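Local coordinates for glycolipid-binding domain-containing protein (Pseudomonas aeruginosa, PDB 2H1T) that is of unknown function but may bind glycolipids or take part in their metabolism, at residues R117-G120 / R126-I129; A56-R61 / T111-I116. All coordinates share one frame; numbering follows the deposited sequence.

Contact 1. Residues R117-G120 / R126-I129; sequences RRLG and RAEI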
loop_
_atom_site.group_PDB
_atom_site.type_symbol
_atom_site.label_atom_id
_atom_site.label_comp_id
_atom_site.label_asym_id
_atom_site.label_seq_id
_atom_site.Cartn_x
_atom_site.Cartn_y
_atom_site.Cartn_z
ATOM N N ARG A 117 14.668 20.416 -15.810
ATOM C CA ARG A 117 15.967 20.027 -16.341
ATOM C C ARG A 117 15.983 20.190 -17.835
ATOM O O ARG A 117 17.025 20.511 -18.403
ATOM C CB ARG A 117 16.310 18.590 -15.958
ATOM C CG ARG A 117 16.593 18.375 -14.498
ATOM C CD ARG A 117 17.885 19.087 -14.085
ATOM N NE ARG A 117 19.074 18.406 -14.611
ATOM C CZ ARG A 117 19.738 17.431 -13.980
ATOM N NH1 ARG A 117 19.373 17.017 -12.781
ATOM N NH2 ARG A 117 20.789 16.859 -14.544
ATOM N N ARG A 118 14.854 19.924 -18.480
ATOM C CA ARG A 118 14.796 20.012 -19.939
ATOM C C ARG A 118 14.870 21.467 -20.450
ATOM O O ARG A 118 15.599 21.751 -21.419
ATOM C CB ARG A 118 13.533 19.307 -20.491
ATOM C CG ARG A 118 13.442 19.329 -21.995
ATOM C CD ARG A 118 12.287 18.522 -22.525
ATOM N NE ARG A 118 11.051 19.094 -21.992
ATOM C CZ ARG A 118 10.452 20.193 -22.451
ATOM N NH1 ARG A 118 10.972 20.905 -23.463
ATOM N NH2 ARG A 118 9.354 20.636 -21.846
ATOM N N LEU A 119 14.145 22.376 -19.804
ATOM C CA LEU A 119 13.997 23.752 -20.281
ATOM C C LEU A 119 15.183 24.638 -19.998
ATOM O O LEU A 119 15.431 25.560 -20.752
ATOM C CB LEU A 119 12.756 24.410 -19.693
ATOM C CG LEU A 119 11.407 23.817 -20.101
ATOM C CD1 LEU A 119 10.332 24.236 -19.137
ATOM C CD2 LEU A 119 11.053 24.197 -21.525
ATOM N N GLY A 120 15.879 24.403 -18.899
ATOM C CA GLY A 120 17.038 25.203 -18.551
ATOM C C GLY A 120 16.687 26.689 -18.452
ATOM O O GLY A 120 17.370 27.542 -19.003
ATOM N N ARG A 126 9.412 32.225 -18.241
ATOM C CA ARG A 126 8.230 31.391 -18.237
ATOM C C ARG A 126 8.215 30.499 -19.476
ATOM O O ARG A 126 8.599 30.920 -20.583
ATOM C CB ARG A 126 6.987 32.297 -18.204
ATOM C CG ARG A 126 5.673 31.602 -18.467
ATOM C CD ARG A 126 4.557 32.606 -18.712
ATOM N NE ARG A 126 3.255 31.932 -18.850
ATOM C CZ ARG A 126 2.426 31.650 -17.846
ATOM N NH1 ARG A 126 2.742 31.992 -16.610
ATOM N NH2 ARG A 126 1.274 31.016 -18.087
ATOM N N ALA A 127 7.776 29.259 -19.296
ATOM C CA ALA A 127 7.479 28.365 -20.421
ATOM C C ALA A 127 6.121 27.699 -20.255
ATOM O O ALA A 127 5.746 27.268 -19.156
ATOM C CB ALA A 127 8.543 27.309 -20.562
ATOM N N GLU A 128 5.380 27.583 -21.353
ATOM C CA GLU A 128 4.187 26.794 -21.331
ATOM C C GLU A 128 4.485 25.473 -22.059
ATOM O O GLU A 128 5.082 25.468 -23.139
ATOM C CB GLU A 128 3.023 27.552 -21.947
ATOM C CG GLU A 128 2.881 28.988 -21.413
ATOM C CD GLU A 128 1.546 29.623 -21.742
ATOM O OE1 GLU A 128 0.927 29.185 -22.733
ATOM O OE2 GLU A 128 1.106 30.570 -21.038
ATOM N N ILE A 129 4.076 24.363 -21.456
ATOM C CA ILE A 129 4.394 23.052 -21.978
ATOM C C ILE A 129 3.095 22.278 -22.139
ATOM O O ILE A 129 2.048 22.692 -21.623
ATOM C CB ILE A 129 5.411 22.276 -21.074
ATOM C CG1 ILE A 129 4.734 21.782 -19.786
ATOM C CG2 ILE A 129 6.618 23.160 -20.702
ATOM C CD1 ILE A 129 5.535 20.817 -18.977
#

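Contact 2. Residues A56-R61 / T111-I116; sequences ADWHLR and TNTFPI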
loop_
_atom_site.group_PDB
_atom_site.type_symbol
_atom_site.label_atom_id
_atom_site.label_comp_id
_atom_site.label_asym_id
_atom_site.label_seq_id
_atom_site.Cartn_x
_atom_site.Cartn_y
_atom_site.Cartn_z
ATOM N N ALA A 56 19.778 12.546 -23.233
ATOM C CA ALA A 56 20.778 13.453 -22.670
ATOM C C ALA A 56 20.190 14.805 -22.346
ATOM O O ALA A 56 20.762 15.535 -21.558
ATOM C CB ALA A 56 21.948 13.635 -23.649
ATOM N N ASP A 57 19.061 15.154 -22.968
ATOM C CA ASP A 57 18.482 16.461 -22.788
ATOM C C ASP A 57 17.265 16.454 -21.896
ATOM O O ASP A 57 16.574 17.466 -21.776
ATOM C CB ASP A 57 18.170 17.067 -24.149
ATOM C CG ASP A 57 19.420 17.253 -24.979
ATOM O OD1 ASP A 57 20.399 17.823 -24.462
ATOM O OD2 ASP A 57 19.453 16.799 -26.135
ATOM N N TRP A 58 17.080 15.326 -21.200
ATOM C CA TRP A 58 15.960 15.095 -20.293
ATOM C C TRP A 58 14.600 15.031 -20.997
ATOM O O TRP A 58 13.577 15.288 -20.364
ATOM C CB TRP A 58 15.974 16.121 -19.147
ATOM C CG TRP A 58 16.983 15.807 -18.111
ATOM C CD1 TRP A 58 18.319 16.069 -18.167
ATOM C CD2 TRP A 58 16.751 15.155 -16.853
ATOM N NE1 TRP A 58 18.935 15.636 -17.014
ATOM C CE2 TRP A 58 17.997 15.061 -16.196
ATOM C CE3 TRP A 58 15.617 14.638 -16.219
ATOM C CZ2 TRP A 58 18.134 14.458 -14.932
ATOM C CZ3 TRP A 58 15.762 14.037 -14.980
ATOM C CH2 TRP A 58 17.009 13.967 -14.347
ATOM N N HIS A 59 14.597 14.697 -22.294
ATOM C CA HIS A 59 13.359 14.296 -22.981
ATOM C C HIS A 59 13.023 12.843 -22.659
ATOM O O HIS A 59 13.834 11.961 -22.870
ATOM C CB HIS A 59 13.482 14.418 -24.486
ATOM C CG HIS A 59 13.732 15.801 -24.979
ATOM N ND1 HIS A 59 13.104 16.311 -26.097
ATOM C CD2 HIS A 59 14.544 16.783 -24.521
ATOM C CE1 HIS A 59 13.508 17.555 -26.299
ATOM N NE2 HIS A 59 14.390 17.864 -25.365
ATOM N N LEU A 60 11.788 12.581 -22.249
ATOM C CA LEU A 60 11.337 11.246 -22.001
ATOM C C LEU A 60 11.372 10.388 -23.276
ATOM O O LEU A 60 10.888 10.826 -24.322
ATOM C CB LEU A 60 9.910 11.238 -21.450
ATOM C CG LEU A 60 9.527 9.872 -20.889
ATOM C CD1 LEU A 60 10.112 9.619 -19.515
ATOM C CD2 LEU A 60 8.073 9.773 -20.830
ATOM N N ARG A 61 11.955 9.192 -23.180
ATOM C CA ARG A 61 11.982 8.216 -24.293
ATOM C C ARG A 61 11.150 6.969 -23.999
ATOM O O ARG A 61 10.552 6.390 -24.927
ATOM C CB ARG A 61 13.436 7.850 -24.691
ATOM C CG ARG A 61 14.309 9.072 -25.109
ATOM C CD ARG A 61 13.649 9.920 -26.286
ATOM N NE ARG A 61 13.259 8.993 -27.360
ATOM C CZ ARG A 61 14.062 8.533 -28.330
ATOM N NH1 ARG A 61 15.320 8.906 -28.419
ATOM N NH2 ARG A 61 13.593 7.650 -29.209
ATOM N N THR A 111 8.155 14.035 -11.157
ATOM C CA THR A 111 8.048 14.410 -12.558
ATOM C C THR A 111 8.185 15.907 -12.847
ATOM O O THR A 111 8.457 16.293 -13.969
ATOM C CB THR A 111 6.771 13.826 -13.208
ATOM O OG1 THR A 111 5.589 14.229 -12.484
ATOM C CG2 THR A 111 6.875 12.302 -13.248
ATOM N N ASN A 112 8.087 16.742 -11.814
ATOM C CA ASN A 112 8.345 18.175 -11.956
ATOM C C ASN A 112 9.803 18.455 -12.376
ATOM O O ASN A 112 10.118 19.507 -12.914
ATOM C CB ASN A 112 8.047 18.882 -10.645
ATOM C CG ASN A 112 6.570 18.851 -10.270
ATOM O OD1 ASN A 112 6.129 17.998 -9.493
ATOM N ND2 ASN A 112 5.804 19.708 -10.878
ATOM N N THR A 113 10.680 17.488 -12.131
ATOM C CA THR A 113 12.085 17.615 -12.502
ATOM C C THR A 113 12.295 17.675 -14.006
ATOM O O THR A 113 13.167 18.399 -14.476
ATOM C CB THR A 113 12.877 16.468 -11.875
ATOM O OG1 THR A 113 12.802 16.612 -10.464
ATOM C CG2 THR A 113 14.350 16.492 -12.280
ATOM N N PHE A 114 11.412 17.053 -14.772
ATOM C CA PHE A 114 11.610 16.986 -16.230
ATOM C C PHE A 114 11.591 18.343 -16.888
ATOM O O PHE A 114 12.583 18.684 -17.545
ATOM C CB PHE A 114 10.662 15.972 -16.878
ATOM C CG PHE A 114 11.016 14.550 -16.513
ATOM C CD1 PHE A 114 12.141 13.936 -17.079
ATOM C CD2 PHE A 114 10.309 13.859 -15.548
ATOM C CE1 PHE A 114 12.510 12.636 -16.742
ATOM C CE2 PHE A 114 10.696 12.554 -15.182
ATOM C CZ PHE A 114 11.798 11.955 -15.759
ATOM N N PRO A 115 10.482 19.120 -16.738
ATOM C CA PRO A 115 10.517 20.439 -17.379
ATOM C C PRO A 115 11.647 21.318 -16.860
ATOM O O PRO A 115 12.270 22.033 -17.642
ATOM C CB PRO A 115 9.139 21.029 -17.081
ATOM C CG PRO A 115 8.260 19.834 -16.822
ATOM C CD PRO A 115 9.173 18.838 -16.140
ATOM N N ILE A 116 11.943 21.215 -15.559
ATOM C CA ILE A 116 13.023 21.991 -14.973
ATOM C C ILE A 116 14.352 21.694 -15.650
ATOM O O ILE A 116 15.061 22.602 -16.029
ATOM C CB ILE A 116 13.098 21.786 -13.457
ATOM C CG1 ILE A 116 11.878 22.456 -12.814
ATOM C CG2 ILE A 116 14.347 22.453 -12.841
ATOM C CD1 ILE A 116 11.576 21.927 -11.420
#

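Contact 1. Residues R117-G120 / R126-I129
In the beta-alpha-beta unit made of strand 102-106, helix 113-119 and strand 126-135, the last turn of the helix meets the first residues of the second strand through L119, R118, A127 and I129. L119 reaches across with its methyls: CD1 lies 3.8 Å from A127 CB, while L119 CD2 touches the same CB at 4.1 Å, so the small alanine is met by both branches of the leucine. L119 CD1 also approaches I129 CG2 at 4.2 Å. The same isoleucine methyl has a second neighbour: R118 NH2 lies 3.9 Å from I129 CG2, with the methyl at the edge of the guanidinium and in its plane. With CG opposite the backbone N (chi1 -178°) and a bend at chi3 (61°), R118 reaches I129 with NH2. That nitrogen also forms a salt bridge with D102, which ties the helix to strand 102-106 as well. No hydrogen bond joins the two segments; A127 and I129 instead pair their backbones with Y148 and Q146 of strand 142-152. The result is a small, partly exposed, largely apolar contact of a beta-alpha-beta crossover, in which the connecting helix packs on the parallel strand that follows it.

Contact 2. Residues A56-R61 / T111-I116
W58 sets the six-membered ring of its indole against the F114 side chain, the two ring centroids 5.7 Å apart and the planes inclined at 57°. The closest approach is W58 CE3 to F114 CD1 at 3.6 Å, with CD1 lying at the indole edge near its plane. F114 CE1 follows at 3.7 Å from W58 CE3, so the CD1 and CE1 atoms of the phenylalanine both lie against CE3. F114 CD1 also comes to 3.8 Å from the backbone O of W58. Farther along the indole, W58 CZ3 touches T113 CG2 at 3.9 Å. The threonine divides its branches: CG2, trans to the backbone N, goes to the tryptophan, whereas OG1 is hydrogen-bonded to the carbonyl of G176. Within the helix segment, F114 N donates to T111 O at 3.2 Å. A third aromatic joins the pair, since W54 stacks on W58 and meets F114 edge-to-face, and F110 makes another edge-to-face pair with F114. The loop entering strand 60-69 is thus packed on the N-terminal part of helix 113-119, with F114 also touching L52 of strand 45-54 and D102 of strand 102-106.

Helix 113-119 is common to both contacts, whose centres lie about 9 Å apart: its N-terminal part packs on W58 in the loop before strand 60-69 in contact 2, its last turn on strand 126-135 in contact 1. The antiparallel sheet containing strand 60-69 is thereby connected through the helix to the mixed sheet containing strand 126-135. Side chains also touch directly between the contacts. R117 NH2 lies 3.3 Å from W58 NE1 as a packing contact, R118 CD is 3.5 Å from H59 CD2, and I129 CD1 reaches P115 CG at 3.6 Å. Contact 2 is largely buried, contact 1 nearer the surface. Whether either borders a glycolipid site is not established.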